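Local structure of putative peptidyl-arginine deiminase (1XKN) at residues Ala159-Gly164 against Met221-Asn226; Ile199-Trp204 against Thr255-Asp260; Asn228-Ala233 against Lys262-Val267; Ile232-Asp237 against Glu248-Leu253. The protein is probably a hydrolase of the guanidino-group-modifying superfamily that deiminates agmatine or peptidyl-arginine. One frame throughout, in Å; residues are numbered along the deposited sequence.

Contact 1. Residues Ala159-Gly164 against Met221-Asn226; sequences AIDVNG and MARFVN
D161, F224 and N163 carry most of this contact. It lies in the alpha/beta-propeller (pentein) fold of the guanidino-group-modifying enzymes, where strands 160-162 and 222-226 are outer strands of two three-stranded sheets. The strands run in nearly the same direction. The axes of 160-162 and 222-224 come no closer than 6.5 Å, so side chains bridge the gap. The hydrogen bonds across it all end on the D161 carboxylate. CG of D161 is anti to its backbone N (chi1 -172°). OD1 accepts the backbone N-H of F224 at 2.7 Å from its N. OD2 receives NE of R223 at 2.8 Å in a salt bridge. Both donors stand out of the carboxylate plane, but OD2 lies close to the guanidinium plane. The two planes are turned 68° apart. A water donates to OD2 of D161 and to the backbone O of F224, and takes a weak bond from NH1 of R223. The guanidinium has further partners: E11 pairs with NH1, and the carbonyls of A287 and F289 accept from NH2. D161 therefore ties R223 and the F224 backbone to the neighbouring sheet. The F224 ring packs on L167, L169 and V230. Its CD2 passes 3.2 Å from OD1 of D161 and 3.5 Å from C of V162. The amide of N163 is held apart from this, with OD1 accepting from L167 N and A165 N, and ND2 donating to E227 O. Its CB makes a CH-pi contact with F224, standing 3.4 Å from the ring centroid and only 6° off the ring normal.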
loop_
_atom_site.group_PDB
_atom_site.type_symbol
_atom_site.label_atom_id
_atom_site.label_comp_id
_atom_site.label_asym_id
_atom_site.label_seq_id
_atom_site.Cartn_x
_atom_site.Cartn_y
_atom_site.Cartn_z
ATOM N N ALA A 159 5.336 -4.019 -1.764
ATOM C CA ALA A 159 6.120 -4.778 -2.731
ATOM C C ALA A 159 5.305 -5.846 -3.452
ATOM O O ALA A 159 5.797 -6.498 -4.376
ATOM C CB ALA A 159 7.318 -5.419 -2.038
ATOM N N ILE A 160 4.056 -6.024 -3.036
ATOM C CA ILE A 160 3.187 -7.017 -3.663
ATOM C C ILE A 160 1.819 -6.409 -3.967
ATOM O O ILE A 160 1.443 -5.390 -3.392
ATOM C CB ILE A 160 2.980 -8.260 -2.751
ATOM C CG1 ILE A 160 2.338 -7.840 -1.428
ATOM C CG2 ILE A 160 4.316 -8.951 -2.498
ATOM C CD1 ILE A 160 1.861 -9.005 -0.580
ATOM N N ASP A 161 1.087 -7.028 -4.888
ATOM C CA ASP A 161 -0.248 -6.571 -5.257
ATOM C C ASP A 161 -0.999 -7.790 -5.779
ATOM O O ASP A 161 -0.550 -8.444 -6.718
ATOM C CB ASP A 161 -0.163 -5.481 -6.330
ATOM C CG ASP A 161 -1.507 -4.832 -6.610
ATOM O OD1 ASP A 161 -2.249 -5.342 -7.473
ATOM O OD2 ASP A 161 -1.822 -3.820 -5.951
ATOM N N VAL A 162 -2.136 -8.103 -5.164
ATOM C CA VAL A 162 -2.907 -9.281 -5.559
ATOM C C VAL A 162 -4.212 -8.975 -6.292
ATOM O O VAL A 162 -4.788 -7.900 -6.130
ATOM C CB VAL A 162 -3.228 -10.164 -4.326
ATOM C CG1 VAL A 162 -1.938 -10.551 -3.619
ATOM C CG2 VAL A 162 -4.151 -9.415 -3.366
ATOM N N ASN A 163 -4.679 -9.923 -7.101
ATOM C CA ASN A 163 -5.921 -9.721 -7.841
ATOM C C ASN A 163 -7.099 -10.347 -7.096
ATOM O O ASN A 163 -8.242 -10.280 -7.549
ATOM C CB ASN A 163 -5.801 -10.296 -9.261
ATOM C CG ASN A 163 -6.009 -11.795 -9.311
ATOM O OD1 ASN A 163 -5.590 -12.522 -8.415
ATOM N ND2 ASN A 163 -6.651 -12.266 -10.372
ATOM N N GLY A 164 -6.807 -10.951 -5.946
ATOM C CA GLY A 164 -7.843 -11.559 -5.125
ATOM C C GLY A 164 -8.385 -12.879 -5.634
ATOM O O GLY A 164 -9.391 -13.383 -5.130
HETATM N N MSE A 221 4.334 1.546 -9.470
HETATM C CA MSE A 221 4.330 1.287 -10.906
HETATM C C MSE A 221 3.127 0.555 -11.516
HETATM O O MSE A 221 2.539 1.024 -12.488
HETATM C CB MSE A 221 5.617 0.521 -11.230
HETATM C CG MSE A 221 5.827 0.140 -12.674
HETATM SE SE MSE A 221 7.611 -0.573 -12.875
HETATM C CE MSE A 221 7.436 -2.117 -11.732
ATOM N N ALA A 222 2.778 -0.599 -10.953
ATOM C CA ALA A 222 1.680 -1.403 -11.475
ATOM C C ALA A 222 0.751 -1.882 -10.368
ATOM O O ALA A 222 1.203 -2.236 -9.273
ATOM C CB ALA A 222 2.240 -2.590 -12.243
ATOM N N ARG A 223 -0.548 -1.905 -10.662
ATOM C CA ARG A 223 -1.557 -2.304 -9.679
ATOM C C ARG A 223 -2.756 -3.018 -10.305
ATOM O O ARG A 223 -3.210 -2.655 -11.386
ATOM C CB ARG A 223 -2.092 -1.057 -8.961
ATOM C CG ARG A 223 -1.056 -0.182 -8.269
ATOM C CD ARG A 223 -0.633 -0.783 -6.939
ATOM N NE ARG A 223 -1.788 -1.062 -6.092
ATOM C CZ ARG A 223 -2.497 -0.136 -5.456
ATOM N NH1 ARG A 223 -3.539 -0.488 -4.720
ATOM N NH2 ARG A 223 -2.150 1.139 -5.541
ATOM N N PHE A 224 -3.273 -4.034 -9.623
ATOM C CA PHE A 224 -4.468 -4.709 -10.116
ATOM C C PHE A 224 -5.626 -3.759 -9.800
ATOM O O PHE A 224 -5.635 -3.139 -8.738
ATOM C CB PHE A 224 -4.701 -6.035 -9.381
ATOM C CG PHE A 224 -4.026 -7.212 -10.017
ATOM C CD1 PHE A 224 -4.455 -7.687 -11.255
ATOM C CD2 PHE A 224 -2.951 -7.834 -9.392
ATOM C CE1 PHE A 224 -3.819 -8.764 -11.866
ATOM C CE2 PHE A 224 -2.310 -8.906 -9.991
ATOM C CZ PHE A 224 -2.743 -9.375 -11.232
ATOM N N VAL A 225 -6.582 -3.623 -10.719
ATOM C CA VAL A 225 -7.748 -2.767 -10.487
ATOM C C VAL A 225 -8.989 -3.652 -10.435
ATOM O O VAL A 225 -10.027 -3.260 -9.905
ATOM C CB VAL A 225 -7.925 -1.672 -11.575
ATOM C CG1 VAL A 225 -6.860 -0.595 -11.404
ATOM C CG2 VAL A 225 -7.855 -2.284 -12.961
ATOM N N ASN A 226 -8.869 -4.840 -11.017
ATOM C CA ASN A 226 -9.919 -5.851 -10.990
ATOM C C ASN A 226 -9.262 -7.200 -11.271
ATOM O O ASN A 226 -8.056 -7.272 -11.521
ATOM C CB ASN A 226 -11.073 -5.551 -11.971
ATOM C CG ASN A 226 -10.657 -5.575 -13.424
ATOM O OD1 ASN A 226 -10.145 -6.572 -13.924
ATOM N ND2 ASN A 226 -10.894 -4.464 -14.120
HETATM O O HOH W 1 -4.536 -3.305 -6.132
#

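Contact 2. Residues Ile199-Trp204 against Thr255-Asp260; sequences IEKVLW and TMTGLD
K201 and T257 form the polar part of this surface contact. Strand 201-205, an outer strand of a three-stranded sheet in the propeller, meets the loop that leads from helix 243-253 to strand 265-269. That loop belongs to a beta-alpha-beta crossover and runs almost antiparallel to the strand. One direct hydrogen bond joins them. The K201 chain is fully extended, every side-chain torsion being near 180°, and this carries NZ across to the loop. NZ donates to the backbone O of T257 at 3.0 Å. It approaches from above the carbonyl plane, with a C=O...N angle of 124°. The hydroxyl of T257 is also near, but the angle is too poor for a bond. Two waters add to the grip. One accepts from NZ of K201 at 2.9 Å and from the backbone N of T257 at 3.1 Å. The other accepts from the same NZ and donates to the backbone O of G258. The ammonium thus reaches two loop carbonyls, one directly and one through water, which would favour its charged form. The remaining contacts are mostly van der Waals: M256 with L203 and W204, and L259 with K201 and E200. M256 is a selenomethionine whose CE rests 3.8 Å from CB of L203. The same methyl touches the backbone O of W204 at 3.6 Å. The indole of W204 turns to other partners, its NE1 bonding to E190. L203 also packs on L264, farther along the loop. On the exposed side, CD2 of L259 lies 3.9 Å from CB of K201 and 4.1 Å from CB of E200.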
loop_
_atom_site.group_PDB
_atom_site.type_symbol
_atom_site.label_atom_id
_atom_site.label_comp_id
_atom_site.label_asym_id
_atom_site.label_seq_id
_atom_site.Cartn_x
_atom_site.Cartn_y
_atom_site.Cartn_z
ATOM N N ILE A 199 -1.717 -17.679 -2.693
ATOM C CA ILE A 199 -1.761 -17.365 -4.113
ATOM C C ILE A 199 -1.277 -18.552 -4.947
ATOM O O ILE A 199 -0.664 -19.485 -4.418
ATOM C CB ILE A 199 -0.953 -16.081 -4.431
ATOM C CG1 ILE A 199 0.453 -16.156 -3.838
ATOM C CG2 ILE A 199 -1.694 -14.868 -3.882
ATOM C CD1 ILE A 199 1.432 -16.951 -4.677
ATOM N N GLU A 200 -1.582 -18.527 -6.242
ATOM C CA GLU A 200 -1.219 -19.620 -7.142
ATOM C C GLU A 200 -0.175 -19.283 -8.194
ATOM O O GLU A 200 0.571 -20.162 -8.633
ATOM C CB GLU A 200 -2.466 -20.150 -7.856
ATOM C CG GLU A 200 -3.330 -21.081 -7.020
ATOM C CD GLU A 200 -3.976 -20.391 -5.843
ATOM O OE1 GLU A 200 -4.809 -19.485 -6.064
ATOM O OE2 GLU A 200 -3.656 -20.758 -4.694
ATOM N N LYS A 201 -0.129 -18.023 -8.611
ATOM C CA LYS A 201 0.827 -17.604 -9.627
ATOM C C LYS A 201 1.443 -16.259 -9.286
ATOM O O LYS A 201 0.735 -15.297 -8.992
ATOM C CB LYS A 201 0.133 -17.520 -10.994
ATOM C CG LYS A 201 1.060 -17.188 -12.165
ATOM C CD LYS A 201 0.287 -17.178 -13.477
ATOM C CE LYS A 201 1.195 -16.951 -14.676
ATOM N NZ LYS A 201 0.413 -16.936 -15.953
ATOM N N VAL A 202 2.769 -16.206 -9.319
ATOM C CA VAL A 202 3.491 -14.978 -9.042
ATOM C C VAL A 202 3.976 -14.388 -10.355
ATOM O O VAL A 202 4.654 -15.056 -11.140
ATOM C CB VAL A 202 4.710 -15.224 -8.125
ATOM C CG1 VAL A 202 5.426 -13.910 -7.851
ATOM C CG2 VAL A 202 4.257 -15.866 -6.823
ATOM N N LEU A 203 3.615 -13.133 -10.591
ATOM C CA LEU A 203 4.002 -12.430 -11.807
ATOM C C LEU A 203 5.143 -11.482 -11.468
ATOM O O LEU A 203 4.946 -10.478 -10.778
ATOM C CB LEU A 203 2.809 -11.640 -12.349
ATOM C CG LEU A 203 1.536 -12.428 -12.671
ATOM C CD1 LEU A 203 0.407 -11.461 -12.977
ATOM C CD2 LEU A 203 1.784 -13.358 -13.851
ATOM N N TRP A 204 6.335 -11.796 -11.960
ATOM C CA TRP A 204 7.509 -10.981 -11.675
ATOM C C TRP A 204 7.838 -9.894 -12.686
ATOM O O TRP A 204 8.274 -10.187 -13.800
ATOM C CB TRP A 204 8.747 -11.867 -11.520
ATOM C CG TRP A 204 8.693 -12.825 -10.382
ATOM C CD1 TRP A 204 8.113 -14.059 -10.369
ATOM C CD2 TRP A 204 9.278 -12.640 -9.088
ATOM N NE1 TRP A 204 8.305 -14.660 -9.143
ATOM C CE2 TRP A 204 9.013 -13.807 -8.338
ATOM C CE3 TRP A 204 9.997 -11.597 -8.487
ATOM C CZ2 TRP A 204 9.447 -13.964 -7.020
ATOM C CZ3 TRP A 204 10.430 -11.754 -7.173
ATOM C CH2 TRP A 204 10.149 -12.930 -6.454
ATOM N N THR A 255 2.390 -9.756 -22.172
ATOM C CA THR A 255 2.624 -11.168 -22.474
ATOM C C THR A 255 2.187 -12.048 -21.303
ATOM O O THR A 255 2.198 -13.276 -21.403
ATOM C CB THR A 255 4.114 -11.474 -22.746
ATOM O OG1 THR A 255 4.854 -11.387 -21.524
ATOM C CG2 THR A 255 4.690 -10.487 -23.756
HETATM N N MSE A 256 1.813 -11.420 -20.190
HETATM C CA MSE A 256 1.388 -12.158 -19.001
HETATM C C MSE A 256 -0.083 -12.542 -19.065
HETATM O O MSE A 256 -0.907 -11.822 -19.633
HETATM C CB MSE A 256 1.660 -11.331 -17.745
HETATM C CG MSE A 256 3.131 -11.072 -17.509
HETATM SE SE MSE A 256 3.440 -9.949 -15.978
HETATM C CE MSE A 256 5.053 -10.794 -15.322
ATOM N N THR A 257 -0.413 -13.684 -18.473
ATOM C CA THR A 257 -1.785 -14.171 -18.492
ATOM C C THR A 257 -2.294 -14.560 -17.113
ATOM O O THR A 257 -1.519 -14.713 -16.171
ATOM C CB THR A 257 -1.902 -15.409 -19.381
ATOM O OG1 THR A 257 -1.021 -16.427 -18.886
ATOM C CG2 THR A 257 -1.528 -15.070 -20.817
ATOM N N GLY A 258 -3.609 -14.718 -17.013
ATOM C CA GLY A 258 -4.211 -15.121 -15.760
ATOM C C GLY A 258 -4.125 -16.628 -15.652
ATOM O O GLY A 258 -3.496 -17.281 -16.492
ATOM N N LEU A 259 -4.751 -17.195 -14.628
ATOM C CA LEU A 259 -4.721 -18.644 -14.447
ATOM C C LEU A 259 -5.362 -19.360 -15.637
ATOM O O LEU A 259 -5.001 -20.495 -15.957
ATOM C CB LEU A 259 -5.441 -19.023 -13.152
ATOM C CG LEU A 259 -4.898 -18.386 -11.866
ATOM C CD1 LEU A 259 -5.779 -18.771 -10.691
ATOM C CD2 LEU A 259 -3.466 -18.841 -11.639
ATOM N N ASP A 260 -6.307 -18.688 -16.293
ATOM C CA ASP A 260 -6.999 -19.260 -17.448
ATOM C C ASP A 260 -6.188 -19.167 -18.737
ATOM O O ASP A 260 -6.660 -19.562 -19.803
ATOM C CB ASP A 260 -8.354 -18.574 -17.659
ATOM C CG ASP A 260 -8.247 -17.058 -17.722
ATOM O OD1 ASP A 260 -7.155 -16.535 -18.033
ATOM O OD2 ASP A 260 -9.271 -16.386 -17.474
HETATM O O HOH W 2 2.079 -15.184 -17.544
HETATM O O HOH W 3 -1.267 -19.220 -16.467
#

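Contact 3. Residues Asn228-Ala233 against Lys262-Val267; sequences NTVVIA and KPLNIV
N228 and N265 bring their amide groups together at the start of two parallel strands of a beta-alpha-beta unit. The amide planes are nearly perpendicular, 84° apart. OD1 of N265 sits over one face of the N228 amide, above ND2 at 3.3 Å. No hydrogen bond forms there, because the angle is poor. NZ of K262 lies off the OD1 end of the N228 amide, out of its plane. The hydroxyl of T229 bonds to OD1 of N226, on the preceding strand 222-226.

Beyond this polar end the backbones pair in regular parallel register. N265 N donates to N228 O at 2.8 Å, and V230 N to N265 O at 2.9 Å. V267 N then donates to V230 O, and I232 N to V267 O. CA-H...O contacts run between these bonds, such as V231 CA to V267 O at 3.2 Å.

T229, V231, N265 and V267 share one face of the sheet, where V231 and V267 also touch helix 305-316. V231 and V267 lie side by side and point the same way, with CG1 of V231 3.8 Å from CB of V267. V230 and I266 are on the other face, and I266 packs against helix 243-253. CG2 of I232 reaches across to CG2 of I266 at 3.7 Å.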
loop_
_atom_site.group_PDB
_atom_site.type_symbol
_atom_site.label_atom_id
_atom_site.label_comp_id
_atom_site.label_asym_id
_atom_site.label_seq_id
_atom_site.Cartn_x
_atom_site.Cartn_y
_atom_site.Cartn_z
ATOM N N ASN A 228 -8.860 -9.212 -13.703
ATOM C CA ASN A 228 -8.004 -9.425 -14.863
ATOM C C ASN A 228 -7.458 -8.154 -15.496
ATOM O O ASN A 228 -7.066 -8.159 -16.662
ATOM C CB ASN A 228 -8.745 -10.268 -15.915
ATOM C CG ASN A 228 -10.045 -9.634 -16.385
ATOM O OD1 ASN A 228 -10.906 -10.317 -16.950
ATOM N ND2 ASN A 228 -10.193 -8.335 -16.172
ATOM N N THR A 229 -7.402 -7.070 -14.726
ATOM C CA THR A 229 -6.896 -5.813 -15.264
ATOM C C THR A 229 -5.810 -5.178 -14.406
ATOM O O THR A 229 -5.967 -5.023 -13.196
ATOM C CB THR A 229 -8.033 -4.791 -15.453
ATOM O OG1 THR A 229 -9.049 -5.364 -16.288
ATOM C CG2 THR A 229 -7.504 -3.524 -16.114
ATOM N N VAL A 230 -4.705 -4.818 -15.050
ATOM C CA VAL A 230 -3.589 -4.185 -14.370
ATOM C C VAL A 230 -3.358 -2.796 -14.939
ATOM O O VAL A 230 -3.332 -2.614 -16.158
ATOM C CB VAL A 230 -2.282 -4.990 -14.548
ATOM C CG1 VAL A 230 -1.113 -4.246 -13.905
ATOM C CG2 VAL A 230 -2.432 -6.362 -13.925
ATOM N N VAL A 231 -3.222 -1.812 -14.057
ATOM C CA VAL A 231 -2.934 -0.461 -14.504
ATOM C C VAL A 231 -1.437 -0.297 -14.298
ATOM O O VAL A 231 -0.893 -0.715 -13.274
ATOM C CB VAL A 231 -3.701 0.622 -13.689
ATOM C CG1 VAL A 231 -5.177 0.574 -14.034
ATOM C CG2 VAL A 231 -3.493 0.426 -12.192
ATOM N N ILE A 232 -0.763 0.276 -15.284
ATOM C CA ILE A 232 0.667 0.477 -15.163
ATOM C C ILE A 232 1.068 1.851 -15.663
ATOM O O ILE A 232 0.593 2.323 -16.697
ATOM C CB ILE A 232 1.469 -0.613 -15.926
ATOM C CG1 ILE A 232 2.970 -0.351 -15.764
ATOM C CG2 ILE A 232 1.062 -0.643 -17.397
ATOM C CD1 ILE A 232 3.864 -1.451 -16.305
ATOM N N ALA A 233 1.934 2.504 -14.896
ATOM C CA ALA A 233 2.416 3.825 -15.255
ATOM C C ALA A 233 3.315 3.703 -16.469
ATOM O O ALA A 233 4.161 2.808 -16.544
ATOM C CB ALA A 233 3.188 4.427 -14.099
ATOM N N LYS A 262 -5.498 -16.570 -20.290
ATOM C CA LYS A 262 -5.992 -15.450 -21.084
ATOM C C LYS A 262 -5.170 -14.193 -20.797
ATOM O O LYS A 262 -4.775 -13.944 -19.660
ATOM C CB LYS A 262 -7.472 -15.206 -20.764
ATOM C CG LYS A 262 -8.120 -14.048 -21.508
ATOM C CD LYS A 262 -9.639 -14.053 -21.331
ATOM C CE LYS A 262 -10.049 -13.925 -19.865
ATOM N NZ LYS A 262 -9.659 -12.609 -19.280
ATOM N N PRO A 263 -4.889 -13.386 -21.834
ATOM C CA PRO A 263 -4.103 -12.169 -21.608
ATOM C C PRO A 263 -4.767 -11.187 -20.651
ATOM O O PRO A 263 -5.973 -10.951 -20.718
ATOM C CB PRO A 263 -3.935 -11.593 -23.018
ATOM C CG PRO A 263 -5.137 -12.114 -23.754
ATOM C CD PRO A 263 -5.250 -13.529 -23.254
ATOM N N LEU A 264 -3.976 -10.624 -19.744
ATOM C CA LEU A 264 -4.503 -9.655 -18.796
ATOM C C LEU A 264 -4.759 -8.349 -19.540
ATOM O O LEU A 264 -4.072 -8.036 -20.512
ATOM C CB LEU A 264 -3.494 -9.406 -17.669
ATOM C CG LEU A 264 -3.136 -10.603 -16.785
ATOM C CD1 LEU A 264 -2.035 -10.219 -15.803
ATOM C CD2 LEU A 264 -4.380 -11.071 -16.048
ATOM N N ASN A 265 -5.757 -7.599 -19.090
ATOM C CA ASN A 265 -6.075 -6.313 -19.692
ATOM C C ASN A 265 -5.101 -5.316 -19.082
ATOM O O ASN A 265 -4.951 -5.265 -17.863
ATOM C CB ASN A 265 -7.510 -5.903 -19.354
ATOM C CG ASN A 265 -8.541 -6.866 -19.906
ATOM O OD1 ASN A 265 -9.423 -7.330 -19.177
ATOM N ND2 ASN A 265 -8.441 -7.170 -21.193
ATOM N N ILE A 266 -4.442 -4.530 -19.926
ATOM C CA ILE A 266 -3.467 -3.558 -19.445
ATOM C C ILE A 266 -3.926 -2.130 -19.715
ATOM O O ILE A 266 -4.125 -1.739 -20.866
ATOM C CB ILE A 266 -2.097 -3.779 -20.122
ATOM C CG1 ILE A 266 -1.694 -5.258 -20.036
ATOM C CG2 ILE A 266 -1.043 -2.893 -19.475
ATOM C CD1 ILE A 266 -1.591 -5.813 -18.627
ATOM N N VAL A 267 -4.099 -1.357 -18.647
ATOM C CA VAL A 267 -4.527 0.034 -18.760
ATOM C C VAL A 267 -3.336 0.932 -18.453
ATOM O O VAL A 267 -2.702 0.790 -17.409
ATOM C CB VAL A 267 -5.669 0.344 -17.763
ATOM C CG1 VAL A 267 -6.018 1.824 -17.803
ATOM C CG2 VAL A 267 -6.890 -0.496 -18.105
#

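Contact 4. Residues Ile232-Asp237 against Glu248-Leu253; sequences IAVEED and ENYELL
I232, on strand 229-233, packs against L253, Y250 and N249 of helix 243-253. Its CB lies 3.9 Å from CD1 of L253. CG1 is anti to the backbone N (chi1 -180°) and comes within 4.2 Å of the same CD1 of L253. The other branch lies between the backbone N and the carbonyl carbon. There CG2 of I232 is 4.0 Å from CD1 of Y250, at the ring edge and in its plane. At the tip, CD1 of I232 and CD1 of L253 meet tip to tip at 3.5 Å, tighter than usual for two methyls. The same I232 methyl touches CB of N249 at 3.8 Å and the backbone N of Y250. One methyl therefore rests on a full turn of the helix. V234 adds a looser contact, with CG1 4.2 Å from CB of Y250. No hydrogen bond crosses between the segments. The polar ends look elsewhere: Y250 OH bonds to K268 and K254, and N249 OD1 to G206. The helix is the crossover of the beta-alpha-beta unit. It covers strands 229-233 and 265-269, with Y250 and L253 on I266, while N249, L252 and L253 also touch L205 of strand 201-205.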
loop_
_atom_site.group_PDB
_atom_site.type_symbol
_atom_site.label_atom_id
_atom_site.label_comp_id
_atom_site.label_asym_id
_atom_site.label_seq_id
_atom_site.Cartn_x
_atom_site.Cartn_y
_atom_site.Cartn_z
ATOM N N ILE A 232 -0.763 0.276 -15.284
ATOM C CA ILE A 232 0.667 0.477 -15.163
ATOM C C ILE A 232 1.068 1.851 -15.663
ATOM O O ILE A 232 0.593 2.323 -16.697
ATOM C CB ILE A 232 1.469 -0.613 -15.926
ATOM C CG1 ILE A 232 2.970 -0.351 -15.764
ATOM C CG2 ILE A 232 1.062 -0.643 -17.397
ATOM C CD1 ILE A 232 3.864 -1.451 -16.305
ATOM N N ALA A 233 1.934 2.504 -14.896
ATOM C CA ALA A 233 2.416 3.825 -15.255
ATOM C C ALA A 233 3.315 3.703 -16.469
ATOM O O ALA A 233 4.161 2.808 -16.544
ATOM C CB ALA A 233 3.188 4.427 -14.099
ATOM N N VAL A 234 3.124 4.599 -17.427
ATOM C CA VAL A 234 3.935 4.585 -18.631
ATOM C C VAL A 234 4.419 5.994 -18.935
ATOM O O VAL A 234 3.625 6.930 -19.016
ATOM C CB VAL A 234 3.137 4.023 -19.833
ATOM C CG1 VAL A 234 2.974 2.515 -19.681
ATOM C CG2 VAL A 234 1.782 4.684 -19.912
ATOM N N GLU A 235 5.732 6.144 -19.065
ATOM C CA GLU A 235 6.329 7.438 -19.367
ATOM C C GLU A 235 6.421 7.580 -20.879
ATOM O O GLU A 235 6.832 6.647 -21.570
ATOM C CB GLU A 235 7.722 7.530 -18.739
ATOM C CG GLU A 235 8.500 8.798 -19.077
ATOM C CD GLU A 235 7.745 10.061 -18.717
ATOM O OE1 GLU A 235 7.276 10.170 -17.565
ATOM O OE2 GLU A 235 7.627 10.953 -19.583
ATOM N N GLU A 236 6.032 8.737 -21.402
ATOM C CA GLU A 236 6.079 8.938 -22.847
ATOM C C GLU A 236 7.272 9.758 -23.319
ATOM O O GLU A 236 7.495 9.893 -24.519
ATOM C CB GLU A 236 4.775 9.576 -23.334
ATOM C CG GLU A 236 4.415 10.886 -22.658
ATOM C CD GLU A 236 3.052 11.397 -23.088
ATOM O OE1 GLU A 236 2.054 10.671 -22.886
ATOM O OE2 GLU A 236 2.975 12.522 -23.623
ATOM N N ASP A 237 8.041 10.304 -22.381
ATOM C CA ASP A 237 9.217 11.088 -22.745
ATOM C C ASP A 237 10.408 10.138 -22.867
ATOM O O ASP A 237 10.910 9.632 -21.863
ATOM C CB ASP A 237 9.515 12.140 -21.673
ATOM C CG ASP A 237 10.632 13.083 -22.077
ATOM O OD1 ASP A 237 11.453 12.710 -22.947
ATOM O OD2 ASP A 237 10.701 14.199 -21.518
ATOM N N GLU A 248 9.728 -1.611 -20.566
ATOM C CA GLU A 248 10.030 -3.031 -20.444
ATOM C C GLU A 248 8.937 -3.742 -19.659
ATOM O O GLU A 248 8.522 -4.841 -20.017
ATOM C CB GLU A 248 11.380 -3.227 -19.752
ATOM C CG GLU A 248 12.539 -2.533 -20.455
ATOM C CD GLU A 248 13.855 -2.700 -19.717
ATOM O OE1 GLU A 248 13.874 -2.507 -18.481
ATOM O OE2 GLU A 248 14.872 -3.004 -20.375
ATOM N N ASN A 249 8.464 -3.115 -18.588
ATOM C CA ASN A 249 7.422 -3.738 -17.788
ATOM C C ASN A 249 6.064 -3.739 -18.469
ATOM O O ASN A 249 5.274 -4.665 -18.277
ATOM C CB ASN A 249 7.345 -3.080 -16.413
ATOM C CG ASN A 249 8.496 -3.494 -15.523
ATOM O OD1 ASN A 249 8.812 -4.677 -15.426
ATOM N ND2 ASN A 249 9.130 -2.526 -14.869
ATOM N N TYR A 250 5.789 -2.714 -19.270
ATOM C CA TYR A 250 4.522 -2.651 -19.987
ATOM C C TYR A 250 4.493 -3.784 -21.008
ATOM O O TYR A 250 3.512 -4.520 -21.105
ATOM C CB TYR A 250 4.361 -1.310 -20.714
ATOM C CG TYR A 250 3.198 -1.302 -21.682
ATOM C CD1 TYR A 250 1.879 -1.255 -21.223
ATOM C CD2 TYR A 250 3.413 -1.408 -23.057
ATOM C CE1 TYR A 250 0.805 -1.322 -22.113
ATOM C CE2 TYR A 250 2.346 -1.478 -23.950
ATOM C CZ TYR A 250 1.048 -1.437 -23.473
ATOM O OH TYR A 250 -0.008 -1.533 -24.354
ATOM N N GLU A 251 5.575 -3.923 -21.771
ATOM C CA GLU A 251 5.644 -4.979 -22.771
ATOM C C GLU A 251 5.581 -6.349 -22.103
ATOM O O GLU A 251 4.974 -7.278 -22.635
ATOM C CB GLU A 251 6.920 -4.845 -23.606
ATOM C CG GLU A 251 6.921 -3.644 -24.553
ATOM C CD GLU A 251 5.705 -3.615 -25.468
ATOM O OE1 GLU A 251 5.285 -4.691 -25.946
ATOM O OE2 GLU A 251 5.173 -2.512 -25.726
ATOM N N LEU A 252 6.196 -6.472 -20.930
ATOM C CA LEU A 252 6.171 -7.738 -20.207
ATOM C C LEU A 252 4.731 -8.063 -19.813
ATOM O O LEU A 252 4.262 -9.187 -20.002
ATOM C CB LEU A 252 7.050 -7.660 -18.957
ATOM C CG LEU A 252 7.129 -8.918 -18.084
ATOM C CD1 LEU A 252 7.615 -10.106 -18.909
ATOM C CD2 LEU A 252 8.068 -8.663 -16.921
ATOM N N LEU A 253 4.023 -7.078 -19.268
ATOM C CA LEU A 253 2.634 -7.285 -18.868
ATOM C C LEU A 253 1.760 -7.712 -20.036
ATOM O O LEU A 253 0.796 -8.460 -19.859
ATOM C CB LEU A 253 2.063 -6.007 -18.247
ATOM C CG LEU A 253 2.358 -5.830 -16.758
ATOM C CD1 LEU A 253 2.064 -4.404 -16.339
ATOM C CD2 LEU A 253 1.514 -6.816 -15.955
#

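Contacts 1 and 4 are buried, contact 3 is partly buried and contact 2 lies at the surface. Contacts 3 and 4 share I232 and build the same beta-alpha-beta unit, one by a backbone ladder and the other by apolar packing alone. Contact 1 joins strand 222-226 of that sheet to strand 160-162 of another sheet; in the first sheet R223 O accepts from V231 N, and M221 O from A233 N. It relies on a buried carboxylate. Contact 2 combines a lysine and waters with packing by M256 and L259. Its loop carries on into contact 3, where M256 O and L264 N approach to 3.3 Å. F224 and L203 link contacts 1 and 2.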